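Local coordinates for VAO-type flavoprotein oxidase VAO615 (Myceliophthora thermophila, PDB 6F72), which probably acts as a secreted oxidoreductase with bicovalently bound FAD, which reacts rapidly with molecular oxygen once reduced, though no substrate has been identified, at residues A[216-221]-A[238-244]; A[42-46]-A[142-148]; A[283-287]-A[539-543]; A[318-322]-A[373-379]. The contacts are given in a common frame with arbitrary orientation. Numbering follows the deposited sequence.

Contact 1 (A[216-221]-A[238-244]); sequences RIVGGT and SILSSSY. With FAD (flavin-adenine dinucleotide), chain E.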
# COMPACT_ATOMS: atom_id res chain seq x y z
N ARG A 216 7.98 3.68 18.83
CA ARG A 216 7.05 3.79 17.71
C ARG A 216 7.79 3.43 16.43
O ARG A 216 9.00 3.67 16.32
CB ARG A 216 6.53 5.22 17.57
CG ARG A 216 5.93 5.83 18.82
CD ARG A 216 5.99 7.35 18.78
NE ARG A 216 5.36 7.95 19.96
CZ ARG A 216 5.49 9.22 20.33
NH1 ARG A 216 6.23 10.06 19.62
NH2 ARG A 216 4.87 9.65 21.42
N ILE A 217 7.07 2.82 15.48
CA ILE A 217 7.58 2.62 14.12
C ILE A 217 6.62 3.24 13.08
O ILE A 217 5.40 3.22 13.26
CB ILE A 217 7.87 1.12 13.79
CG1 ILE A 217 8.63 0.98 12.46
CG2 ILE A 217 6.59 0.29 13.81
CD1 ILE A 217 9.23 -0.38 12.18
N VAL A 218 7.21 3.77 12.01
CA VAL A 218 6.47 4.37 10.89
C VAL A 218 5.84 3.28 10.00
O VAL A 218 6.54 2.54 9.28
CB VAL A 218 7.36 5.35 10.09
CG1 VAL A 218 6.63 5.92 8.88
CG2 VAL A 218 7.86 6.48 10.99
N GLY A 219 4.51 3.23 10.02
CA GLY A 219 3.75 2.26 9.25
C GLY A 219 2.37 2.75 8.88
O GLY A 219 1.93 3.80 9.36
N GLY A 220 1.69 1.97 8.06
CA GLY A 220 0.38 2.35 7.51
C GLY A 220 -0.78 2.32 8.48
O GLY A 220 -0.68 1.78 9.59
N THR A 221 -1.89 2.91 8.05
CA THR A 221 -3.07 3.05 8.89
C THR A 221 -3.90 1.79 8.80
O THR A 221 -4.75 1.53 9.66
CB THR A 221 -3.93 4.24 8.44
OG1 THR A 221 -4.25 4.10 7.05
CG2 THR A 221 -3.19 5.56 8.67
N SER A 238 2.08 7.62 6.70
CA SER A 238 1.76 7.25 8.07
C SER A 238 1.26 8.50 8.77
O SER A 238 1.65 9.62 8.40
CB SER A 238 3.02 6.75 8.78
OG SER A 238 2.82 6.51 10.17
N ILE A 239 0.43 8.31 9.80
CA ILE A 239 -0.00 9.41 10.68
C ILE A 239 1.19 9.98 11.50
O ILE A 239 1.10 11.05 12.12
CB ILE A 239 -1.21 8.99 11.58
CG1 ILE A 239 -0.85 7.79 12.49
CG2 ILE A 239 -2.44 8.69 10.72
CD1 ILE A 239 -1.80 7.55 13.66
N LEU A 240 2.30 9.26 11.45
CA LEU A 240 3.52 9.62 12.15
C LEU A 240 4.54 10.30 11.23
O LEU A 240 5.64 10.66 11.67
CB LEU A 240 4.15 8.38 12.82
CG LEU A 240 3.61 7.86 14.16
CD1 LEU A 240 4.55 6.79 14.71
CD2 LEU A 240 3.37 8.94 15.21
N SER A 241 4.18 10.48 9.96
CA SER A 241 5.11 11.00 8.97
C SER A 241 5.54 12.45 9.21
O SER A 241 6.68 12.80 8.90
CB SER A 241 4.59 10.78 7.56
OG SER A 241 4.75 9.42 7.21
N SER A 242 4.67 13.26 9.80
CA SER A 242 5.01 14.65 10.16
C SER A 242 6.07 14.70 11.25
O SER A 242 6.79 15.69 11.38
CB SER A 242 3.78 15.42 10.63
OG SER A 242 2.86 15.57 9.58
N SER A 243 6.15 13.63 12.05
CA SER A 243 7.15 13.52 13.08
C SER A 243 8.43 12.84 12.59
O SER A 243 9.53 13.25 12.97
CB SER A 243 6.60 12.82 14.32
OG SER A 243 5.68 13.64 15.01
N TYR A 244 8.30 11.81 11.73
CA TYR A 244 9.46 10.98 11.36
C TYR A 244 9.72 10.69 9.87
O TYR A 244 10.55 9.84 9.54
CB TYR A 244 9.44 9.66 12.12
CG TYR A 244 9.12 9.75 13.59
CD1 TYR A 244 10.00 10.38 14.50
CD2 TYR A 244 7.96 9.18 14.09
CE1 TYR A 244 9.69 10.43 15.86
CE2 TYR A 244 7.65 9.23 15.44
CZ TYR A 244 8.51 9.84 16.31
OH TYR A 244 8.14 9.85 17.63
PA FAD E . 1.60 -6.95 -1.63
O1A FAD E . 0.47 -6.86 -2.63
O2A FAD E . 1.90 -8.32 -1.09
O5B FAD E . 2.92 -6.32 -2.30
C5B FAD E . 2.87 -5.11 -3.06
C4B FAD E . 4.02 -5.04 -4.06
O4B FAD E . 5.27 -5.17 -3.38
C3B FAD E . 4.00 -6.13 -5.11
O3B FAD E . 4.50 -5.55 -6.33
C2B FAD E . 5.00 -7.17 -4.61
O2B FAD E . 5.62 -7.88 -5.69
C1B FAD E . 6.00 -6.31 -3.85
N9A FAD E . 6.61 -6.98 -2.68
C8A FAD E . 6.02 -7.15 -1.48
N7A FAD E . 6.87 -7.76 -0.61
C5A FAD E . 8.03 -7.96 -1.26
C6A FAD E . 9.34 -8.55 -0.92
N6A FAD E . 9.55 -9.05 0.31
N1A FAD E . 10.30 -8.58 -1.88
C2A FAD E . 10.09 -8.08 -3.12
N3A FAD E . 8.91 -7.52 -3.49
C4A FAD E . 7.86 -7.43 -2.62
N1 FAD E . -0.34 2.79 1.94
C2 FAD E . 0.06 3.90 2.62
O2 FAD E . 1.07 4.52 2.23
N3 FAD E . -0.61 4.35 3.71
C4 FAD E . -1.72 3.76 4.19
O4 FAD E . -2.31 4.21 5.20
C4X FAD E . -2.21 2.54 3.50
N5 FAD E . -3.30 1.88 3.93
C5X FAD E . -3.76 0.76 3.30
C6 FAD E . -4.90 0.08 3.76
C7 FAD E . -5.34 -1.08 3.08
C7M FAD E . -6.58 -1.79 3.60
C8 FAD E . -4.59 -1.59 1.88
C8M FAD E . -4.93 -2.88 1.14
C9 FAD E . -3.46 -0.91 1.44
C9A FAD E . -3.02 0.25 2.09
N10 FAD E . -1.85 0.92 1.64
C10 FAD E . -1.43 2.08 2.32
C1' FAD E . -1.16 0.46 0.45
C2' FAD E . 0.15 -0.26 0.60
O2' FAD E . 1.14 0.70 0.94
C3' FAD E . 0.43 -0.87 -0.77
O3' FAD E . -0.72 -1.58 -1.27
C4' FAD E . 1.64 -1.79 -0.73
O4' FAD E . 2.02 -2.15 -2.06
C5' FAD E . 1.38 -3.03 0.14
O5' FAD E . 2.47 -3.93 0.10
P FAD E . 2.29 -5.42 0.67
O1P FAD E . 1.65 -5.34 2.03
O2P FAD E . 3.62 -6.10 0.46
O3P FAD E . 1.22 -6.04 -0.37
O HOH W 1 -0.14 5.33 10.09

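Contact 2 (A[42-46]-A[142-148]); sequences DWAKL and FAQKHNV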
# COMPACT_ATOMS: atom_id res chain seq x y z
N ASP A 42 8.80 -32.18 -12.75
CA ASP A 42 9.57 -30.94 -12.61
C ASP A 42 9.14 -30.20 -11.34
O ASP A 42 9.98 -29.81 -10.53
CB ASP A 42 9.39 -30.03 -13.82
CG ASP A 42 10.13 -30.52 -15.06
OD1 ASP A 42 11.23 -31.11 -14.92
OD2 ASP A 42 9.61 -30.30 -16.17
N TRP A 43 7.82 -30.05 -11.16
CA TRP A 43 7.27 -29.40 -9.97
C TRP A 43 7.64 -30.15 -8.67
O TRP A 43 8.08 -29.51 -7.70
CB TRP A 43 5.75 -29.16 -10.13
CG TRP A 43 5.43 -28.12 -11.21
CD1 TRP A 43 4.85 -28.35 -12.43
CD2 TRP A 43 5.69 -26.71 -11.16
NE1 TRP A 43 4.73 -27.18 -13.14
CE2 TRP A 43 5.24 -26.15 -12.38
CE3 TRP A 43 6.25 -25.86 -10.19
CZ2 TRP A 43 5.33 -24.79 -12.67
CZ3 TRP A 43 6.34 -24.48 -10.48
CH2 TRP A 43 5.89 -23.97 -11.71
N ALA A 44 7.50 -31.48 -8.67
CA ALA A 44 7.92 -32.32 -7.54
C ALA A 44 9.40 -32.13 -7.17
O ALA A 44 9.75 -32.04 -6.00
CB ALA A 44 7.61 -33.79 -7.80
N LYS A 45 10.26 -32.07 -8.19
CA LYS A 45 11.70 -31.86 -8.04
C LYS A 45 12.01 -30.50 -7.39
O LYS A 45 12.89 -30.40 -6.53
CB LYS A 45 12.38 -32.04 -9.41
CG LYS A 45 13.84 -31.61 -9.56
CD LYS A 45 14.08 -31.03 -10.95
CE LYS A 45 13.74 -29.53 -11.01
NZ LYS A 45 13.19 -29.07 -12.33
N LEU A 46 11.28 -29.45 -7.80
CA LEU A 46 11.34 -28.15 -7.12
C LEU A 46 10.83 -28.28 -5.68
O LEU A 46 11.46 -27.77 -4.75
CB LEU A 46 10.56 -27.05 -7.88
CG LEU A 46 10.42 -25.67 -7.22
CD1 LEU A 46 11.77 -24.98 -6.97
CD2 LEU A 46 9.50 -24.75 -8.00
N PHE A 142 14.85 -22.36 -10.68
CA PHE A 142 13.82 -23.17 -11.33
C PHE A 142 13.06 -22.37 -12.38
O PHE A 142 12.91 -22.82 -13.52
CB PHE A 142 12.86 -23.74 -10.29
CG PHE A 142 11.74 -24.56 -10.88
CD1 PHE A 142 10.54 -23.96 -11.27
CD2 PHE A 142 11.88 -25.94 -11.04
CE1 PHE A 142 9.51 -24.72 -11.82
CE2 PHE A 142 10.86 -26.69 -11.58
CZ PHE A 142 9.68 -26.08 -11.97
N ALA A 143 12.58 -21.18 -11.98
CA ALA A 143 11.80 -20.32 -12.88
C ALA A 143 12.63 -19.88 -14.07
O ALA A 143 12.13 -19.84 -15.20
CB ALA A 143 11.23 -19.13 -12.13
N GLN A 144 13.91 -19.59 -13.83
CA GLN A 144 14.81 -19.22 -14.92
C GLN A 144 15.15 -20.42 -15.83
O GLN A 144 15.17 -20.27 -17.06
CB GLN A 144 16.04 -18.43 -14.39
CG GLN A 144 15.61 -17.03 -13.89
CD GLN A 144 16.70 -16.17 -13.22
OE1 GLN A 144 17.61 -15.64 -13.89
NE2 GLN A 144 16.58 -15.97 -11.90
N LYS A 145 15.34 -21.60 -15.25
CA LYS A 145 15.52 -22.83 -16.04
C LYS A 145 14.29 -23.13 -16.91
O LYS A 145 14.43 -23.50 -18.08
CB LYS A 145 15.84 -24.02 -15.13
CG LYS A 145 16.15 -25.32 -15.86
CD LYS A 145 16.04 -26.53 -14.94
CE LYS A 145 16.10 -27.83 -15.71
NZ LYS A 145 16.36 -28.96 -14.79
N HIS A 146 13.10 -22.92 -16.34
CA HIS A 146 11.83 -23.33 -16.98
C HIS A 146 11.00 -22.23 -17.62
O HIS A 146 9.87 -22.49 -18.07
CB HIS A 146 10.96 -24.12 -15.99
CG HIS A 146 11.54 -25.45 -15.64
ND1 HIS A 146 11.60 -26.49 -16.54
CD2 HIS A 146 12.12 -25.90 -14.50
CE1 HIS A 146 12.17 -27.54 -15.97
NE2 HIS A 146 12.49 -27.21 -14.73
N ASN A 147 11.55 -21.01 -17.64
CA ASN A 147 10.91 -19.85 -18.26
C ASN A 147 9.55 -19.51 -17.62
O ASN A 147 8.59 -19.12 -18.31
CB ASN A 147 10.84 -20.04 -19.78
CG ASN A 147 10.42 -18.79 -20.52
OD1 ASN A 147 10.78 -17.67 -20.14
ND2 ASN A 147 9.65 -18.98 -21.57
N VAL A 148 9.48 -19.64 -16.30
CA VAL A 148 8.27 -19.31 -15.54
C VAL A 148 8.35 -17.87 -15.02
O VAL A 148 9.40 -17.42 -14.53
CB VAL A 148 8.03 -20.31 -14.38
CG1 VAL A 148 6.86 -19.91 -13.50
CG2 VAL A 148 7.79 -21.72 -14.92

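Contact 3 (A[283-287]-A[539-543]); sequences GGTFA and LLRVK. With FAD (flavin-adenine dinucleotide), chain E.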
# COMPACT_ATOMS: atom_id res chain seq x y z
N GLY A 283 8.09 -1.78 -4.87
CA GLY A 283 8.32 -3.21 -4.64
C GLY A 283 8.29 -4.08 -5.88
O GLY A 283 7.75 -3.69 -6.91
N GLY A 284 8.89 -5.27 -5.77
CA GLY A 284 8.68 -6.34 -6.74
C GLY A 284 9.40 -6.21 -8.06
O GLY A 284 9.13 -6.98 -8.99
N THR A 285 10.29 -5.24 -8.17
CA THR A 285 11.04 -5.09 -9.42
C THR A 285 12.57 -5.16 -9.31
O THR A 285 13.24 -5.64 -10.24
CB THR A 285 10.57 -3.88 -10.25
OG1 THR A 285 11.22 -3.92 -11.53
CG2 THR A 285 10.88 -2.56 -9.57
N PHE A 286 13.11 -4.72 -8.18
CA PHE A 286 14.57 -4.63 -8.01
C PHE A 286 15.24 -5.88 -7.46
O PHE A 286 16.33 -6.23 -7.91
CB PHE A 286 14.96 -3.41 -7.17
CG PHE A 286 14.58 -2.09 -7.79
CD1 PHE A 286 15.20 -1.65 -8.97
CD2 PHE A 286 13.59 -1.30 -7.21
CE1 PHE A 286 14.85 -0.44 -9.55
CE2 PHE A 286 13.24 -0.07 -7.79
CZ PHE A 286 13.86 0.35 -8.96
N ALA A 287 14.58 -6.52 -6.49
CA ALA A 287 15.11 -7.68 -5.76
C ALA A 287 14.02 -8.25 -4.85
O ALA A 287 13.01 -7.59 -4.58
CB ALA A 287 16.34 -7.28 -4.92
N LEU A 539 16.61 4.96 -11.61
CA LEU A 539 15.89 3.75 -11.21
C LEU A 539 16.03 2.66 -12.27
O LEU A 539 16.20 1.48 -11.93
CB LEU A 539 14.43 4.07 -10.91
CG LEU A 539 14.18 4.84 -9.61
CD1 LEU A 539 12.79 5.45 -9.55
CD2 LEU A 539 14.43 3.97 -8.38
N LEU A 540 15.98 3.05 -13.54
CA LEU A 540 16.13 2.11 -14.65
C LEU A 540 17.55 1.56 -14.76
O LEU A 540 17.74 0.38 -15.07
CB LEU A 540 15.69 2.75 -15.97
CG LEU A 540 15.55 1.83 -17.18
CD1 LEU A 540 14.41 0.81 -17.00
CD2 LEU A 540 15.32 2.67 -18.43
N ARG A 541 18.54 2.41 -14.52
CA ARG A 541 19.93 1.98 -14.43
C ARG A 541 20.17 0.97 -13.31
O ARG A 541 20.90 0.00 -13.52
CB ARG A 541 20.86 3.17 -14.28
CG ARG A 541 21.04 3.97 -15.56
CD ARG A 541 22.25 4.87 -15.49
NE ARG A 541 22.15 5.89 -14.44
CZ ARG A 541 21.56 7.08 -14.57
NH1 ARG A 541 20.96 7.44 -15.70
NH2 ARG A 541 21.55 7.91 -13.54
N VAL A 542 19.57 1.19 -12.14
CA VAL A 542 19.69 0.25 -11.01
C VAL A 542 19.00 -1.08 -11.38
O VAL A 542 19.57 -2.15 -11.16
CB VAL A 542 19.11 0.81 -9.68
CG1 VAL A 542 19.26 -0.20 -8.55
CG2 VAL A 542 19.79 2.12 -9.29
N LYS A 543 17.80 -0.99 -11.95
CA LYS A 543 17.06 -2.15 -12.44
C LYS A 543 17.87 -2.99 -13.43
O LYS A 543 17.94 -4.21 -13.27
CB LYS A 543 15.71 -1.71 -13.05
CG LYS A 543 14.96 -2.78 -13.85
CD LYS A 543 14.34 -3.85 -12.97
CE LYS A 543 13.34 -4.67 -13.77
NZ LYS A 543 12.81 -5.75 -12.90
PA FAD E . 1.60 -6.95 -1.63
O1A FAD E . 0.47 -6.86 -2.63
O2A FAD E . 1.90 -8.32 -1.09
O5B FAD E . 2.92 -6.32 -2.30
C5B FAD E . 2.87 -5.11 -3.06
C4B FAD E . 4.02 -5.04 -4.06
O4B FAD E . 5.27 -5.17 -3.38
C3B FAD E . 4.00 -6.13 -5.11
O3B FAD E . 4.50 -5.55 -6.33
C2B FAD E . 5.00 -7.17 -4.61
O2B FAD E . 5.62 -7.88 -5.69
C1B FAD E . 6.00 -6.31 -3.85
N9A FAD E . 6.61 -6.98 -2.68
C8A FAD E . 6.02 -7.15 -1.48
N7A FAD E . 6.87 -7.76 -0.61
C5A FAD E . 8.03 -7.96 -1.26
C6A FAD E . 9.34 -8.55 -0.92
N6A FAD E . 9.55 -9.05 0.31
N1A FAD E . 10.30 -8.58 -1.88
C2A FAD E . 10.09 -8.08 -3.12
N3A FAD E . 8.91 -7.52 -3.49
C4A FAD E . 7.86 -7.43 -2.62
N1 FAD E . -0.34 2.79 1.94
C2 FAD E . 0.06 3.90 2.62
O2 FAD E . 1.07 4.52 2.23
N3 FAD E . -0.61 4.35 3.71
C4 FAD E . -1.72 3.76 4.19
O4 FAD E . -2.31 4.21 5.20
C4X FAD E . -2.21 2.54 3.50
N5 FAD E . -3.30 1.88 3.93
C5X FAD E . -3.76 0.76 3.30
C6 FAD E . -4.90 0.08 3.76
C7 FAD E . -5.34 -1.08 3.08
C7M FAD E . -6.58 -1.79 3.60
C8 FAD E . -4.59 -1.59 1.88
C8M FAD E . -4.93 -2.88 1.14
C9 FAD E . -3.46 -0.91 1.44
C9A FAD E . -3.02 0.25 2.09
N10 FAD E . -1.85 0.92 1.64
C10 FAD E . -1.43 2.08 2.32
C1' FAD E . -1.16 0.46 0.45
C2' FAD E . 0.15 -0.26 0.60
O2' FAD E . 1.14 0.70 0.94
C3' FAD E . 0.43 -0.87 -0.77
O3' FAD E . -0.72 -1.58 -1.27
C4' FAD E . 1.64 -1.79 -0.73
O4' FAD E . 2.02 -2.15 -2.06
C5' FAD E . 1.38 -3.03 0.14
O5' FAD E . 2.47 -3.93 0.10
P FAD E . 2.29 -5.42 0.67
O1P FAD E . 1.65 -5.34 2.03
O2P FAD E . 3.62 -6.10 0.46
O3P FAD E . 1.22 -6.04 -0.37

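Contact 4 (A[318-322]-A[373-379]); sequences VYWEA and DLASRGI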
# COMPACT_ATOMS: atom_id res chain seq x y z
N VAL A 318 -21.03 26.90 2.31
CA VAL A 318 -20.20 27.29 3.46
C VAL A 318 -19.35 26.10 3.90
O VAL A 318 -18.18 26.28 4.27
CB VAL A 318 -21.04 27.87 4.64
CG1 VAL A 318 -20.19 28.09 5.89
CG2 VAL A 318 -21.72 29.18 4.24
N TYR A 319 -19.93 24.89 3.85
CA TYR A 319 -19.21 23.64 4.10
C TYR A 319 -17.92 23.53 3.28
O TYR A 319 -16.86 23.25 3.85
CB TYR A 319 -20.10 22.40 3.87
CG TYR A 319 -19.33 21.09 3.81
CD1 TYR A 319 -18.82 20.48 4.97
CD2 TYR A 319 -19.08 20.45 2.58
CE1 TYR A 319 -18.10 19.29 4.92
CE2 TYR A 319 -18.36 19.26 2.52
CZ TYR A 319 -17.88 18.68 3.68
OH TYR A 319 -17.17 17.51 3.62
N TRP A 320 -18.01 23.75 1.97
CA TRP A 320 -16.84 23.62 1.09
C TRP A 320 -15.79 24.71 1.28
O TRP A 320 -14.59 24.46 1.08
CB TRP A 320 -17.25 23.48 -0.38
CG TRP A 320 -17.76 22.11 -0.67
CD1 TRP A 320 -19.04 21.77 -1.00
CD2 TRP A 320 -17.02 20.87 -0.62
NE1 TRP A 320 -19.15 20.41 -1.16
CE2 TRP A 320 -17.93 19.83 -0.94
CE3 TRP A 320 -15.68 20.54 -0.33
CZ2 TRP A 320 -17.55 18.48 -0.99
CZ3 TRP A 320 -15.30 19.20 -0.38
CH2 TRP A 320 -16.23 18.18 -0.71
N GLU A 321 -16.23 25.89 1.68
CA GLU A 321 -15.32 26.96 2.06
C GLU A 321 -14.60 26.62 3.36
O GLU A 321 -13.42 26.99 3.54
CB GLU A 321 -16.07 28.29 2.18
CG GLU A 321 -16.58 28.80 0.84
CD GLU A 321 -17.39 30.08 0.93
OE1 GLU A 321 -17.75 30.51 2.04
OE2 GLU A 321 -17.65 30.65 -0.14
N ALA A 322 -15.29 25.91 4.26
CA ALA A 322 -14.75 25.51 5.55
C ALA A 322 -13.69 24.40 5.42
O ALA A 322 -12.75 24.34 6.22
CB ALA A 322 -15.87 25.09 6.49
N ASP A 373 -11.92 28.92 13.19
CA ASP A 373 -12.31 29.09 11.78
C ASP A 373 -13.74 28.61 11.54
O ASP A 373 -14.54 29.30 10.90
CB ASP A 373 -11.34 28.41 10.82
CG ASP A 373 -11.73 28.62 9.36
OD1 ASP A 373 -12.53 27.82 8.84
OD2 ASP A 373 -11.26 29.60 8.74
N LEU A 374 -14.03 27.42 12.06
CA LEU A 374 -15.37 26.84 11.98
C LEU A 374 -16.41 27.71 12.71
O LEU A 374 -17.48 27.99 12.15
CB LEU A 374 -15.38 25.40 12.50
CG LEU A 374 -14.55 24.41 11.66
CD1 LEU A 374 -14.10 23.21 12.48
CD2 LEU A 374 -15.32 23.98 10.41
N ALA A 375 -16.07 28.15 13.93
CA ALA A 375 -16.91 29.06 14.71
C ALA A 375 -17.28 30.33 13.93
O ALA A 375 -18.46 30.69 13.88
CB ALA A 375 -16.24 29.43 16.03
N SER A 376 -16.29 30.95 13.28
CA SER A 376 -16.50 32.19 12.49
C SER A 376 -17.38 31.97 11.25
O SER A 376 -17.89 32.94 10.66
CB SER A 376 -15.15 32.80 12.08
OG SER A 376 -14.64 32.15 10.92
N ARG A 377 -17.55 30.71 10.87
CA ARG A 377 -18.32 30.33 9.70
C ARG A 377 -19.70 29.76 10.06
O ARG A 377 -20.42 29.25 9.20
CB ARG A 377 -17.50 29.39 8.82
CG ARG A 377 -16.37 30.10 8.09
CD ARG A 377 -15.34 29.10 7.62
NE ARG A 377 -14.91 29.39 6.26
CZ ARG A 377 -13.78 29.99 5.91
NH1 ARG A 377 -12.90 30.39 6.82
NH2 ARG A 377 -13.52 30.19 4.63
N GLY A 378 -20.06 29.87 11.35
CA GLY A 378 -21.34 29.40 11.87
C GLY A 378 -21.47 27.89 12.01
O GLY A 378 -22.59 27.37 12.07
N ILE A 379 -20.34 27.19 12.06
CA ILE A 379 -20.30 25.72 12.21
C ILE A 379 -20.00 25.35 13.66
O ILE A 379 -19.06 25.86 14.26
CB ILE A 379 -19.29 25.07 11.24
CG1 ILE A 379 -19.70 25.33 9.78
CG2 ILE A 379 -19.18 23.57 11.47
CD1 ILE A 379 -18.59 25.18 8.76
O HOH W 2 -12.65 25.14 8.73

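Contact 1 (A[216-221]-A[238-244])
Ser-238 opens the second segment with two bonds. Its OG donates to Gly-219 O at 3.0 Å and accepts from Leu-240 N at 3.1 Å, a capping bond before helix 241-244. Its CB also meets Val-218 CG1 at 3.7 Å. At Ile-239, CG2 touches Thr-221 CG2 at 3.8 Å, and a water bridges Ile-239 N (3.0 Å) and Gly-219 O (2.7 Å). The partner loop belongs to the FAD-binding PCMH-type fold of the VAO family. It runs up to the isoalloxazine, where Thr-221 N and OG1 both donate to FAD O4, at 3.2 and 2.7 Å. The next residue, Cys-222, carries the cysteinyl link to the flavin. Leu-240 CD1 packs on Arg-216 CB at 3.8 Å. Leu-240 lies in a type I turn, Ser-238 to Ser-241, that leads into the helix. At Tyr-244, CB meets Val-218 CG2 at 3.7 Å, and OH accepts from Arg-216 NH1 at 2.8 Å. The same guanidinium forms a salt bridge with Asp-299, and the tyrosine ring stacks on His-297.

Contact 2 (A[42-46]-A[142-148])
Two helices, 40-49 and 133-146, pack nearly antiparallel here. The short segments run at 157° with axes 11.9 Å apart, and Phe-142 is a knob in a hole formed by Asp-42, Trp-43, Lys-45 and Leu-46. The second helix belongs to the FAD-binding PCMH-type region. The CA-to-CB bond of Phe-142 points toward the first helix, and with chi1 t its ring sits among these four residues. Leu-46, also t at chi1 and p at chi2, lays CD2 over that ring, a CH-pi contact 3.7 Å from the centroid. The CA-to-CB bond of Trp-43 points away, yet its m rotamer brings the indole back. Trp-43 CZ3 reaches Phe-142 CE1 at 3.4 Å, with the ring planes oblique at 47°. Trp-43 CH2 also approaches Val-148 CG2 at 4.4 Å. The indole stacks on Tyr-126, and Leu-169 of strand 169-172 touches Trp-43, Leu-46 and Val-148. Lys-45 kinks at chi3 (p), and its NZ lies at the edge of the Phe-142 ring, 3.4 Å from CE2. A long salt bridge joins Lys-45 NZ to Asp-42 OD1 at 3.8 Å. Despite its like charge, Lys-145 NZ lies 4.0 Å from Lys-45 NZ. Asp-42 CG sits 3.7 Å from His-146 CE1.

Contact 3 (A[283-287]-A[539-543])
The adenosine end of the FAD pocket is lined by loop 283-287, and helix 536-546 of the berberine-like region backs this loop. Gly-284 N lies 3.2 Å from FAD N3A, and Ala-287 O lies 3.3 Å from FAD C2A. A CB on Gly-283 or Gly-284 would clash with the ribose oxygens, and the positive phi of Gly-284 also favours glycine. Behind the loop, Phe-286 meets the helix. Its CZ touches Leu-539 CD2 at 3.7 Å, its CD1 approaches Val-542 CG1 at 4.3 Å, and its CE1 lies 3.8 Å from Lys-543 CB. Leu-539 O sits at the ring edge, 3.3 Å from CE1 of Phe-286. Leu-274 and Ala-277 of helix 272-278 also touch this ring. Lys-543, kinked at chi2 (p), brings NZ to donate to Thr-285 O at 2.7 Å and to Thr-285 OG1 at 2.8 Å. The ammonium also bonds to Phe-552 O and forms a salt bridge with Asp-547. A buried lysine charge is thus compensated by Asp-547 while it ties the cofactor loop to the C-terminal helix.

Contact 4 (A[318-322]-A[373-379])
Ala-322 makes a shallow place on helix 316-335, and larger residues at and just beyond the end of helix 360-376 fill it. Ile-379 pushes CD1 to 3.5 Å from Ala-322 CB, the closest apolar approach of the pair. Leu-374 CD2 reaches Ala-322 CB at 4.1 Å. One turn earlier on the same helix, Val-318 is a bump against Arg-377 and Ile-379. Its CG1 lies 3.5 Å from Arg-377 O and 4.4 Å from Ile-379 CD1. Phe-309 of strand 302-310 touches Ala-322, Leu-374 and Ile-379, so both helices rest on the sheet that contains this strand. A Schellman motif ends the second helix. Gly-378, at positive phi, is its C-prime residue, with bonds from Ile-379 N to Leu-374 O (3.0 Å) and from Gly-378 N to Ala-375 O (3.1 Å). The turn brings Ile-379 back against helix 316-335. Arg-377 lies along the outer margin, with NE 3.9 Å from Ala-322 CA and NH1 in a salt bridge with Asp-373 OD2 at 2.6 Å. One water donates to Ala-322 O at 2.6 Å and to Asp-373 OD1 at 2.7 Å. No direct hydrogen bond crosses, so apolar contact and this water bridge join the segments; the salt bridge stays within 373-379.

Overall arrangement
From the N terminus, contact 2 closes first. It closes a loop of 95 residues between 42-46 and 142-148, joining helix 40-49 to helix 133-146, about 30 Å from the chain's centre to the contact's centre. Contact 1 follows in series and closes a short loop of 16 residues beside the flavin ring. Contact 3 then opens at 283-287 and closes the longest loop, 251 residues, at helix 536-546. Contact 4 is nested inside it and pairs two helices next to the seven-stranded sheet. Contacts 1 and 3 both touch FAD, at the flavin and adenosine ends, with centres about 25 Å apart. Contacts 2 and 4 lie on opposite sides of the chain's centre, about 63 Å apart between centres. No two contacts cross.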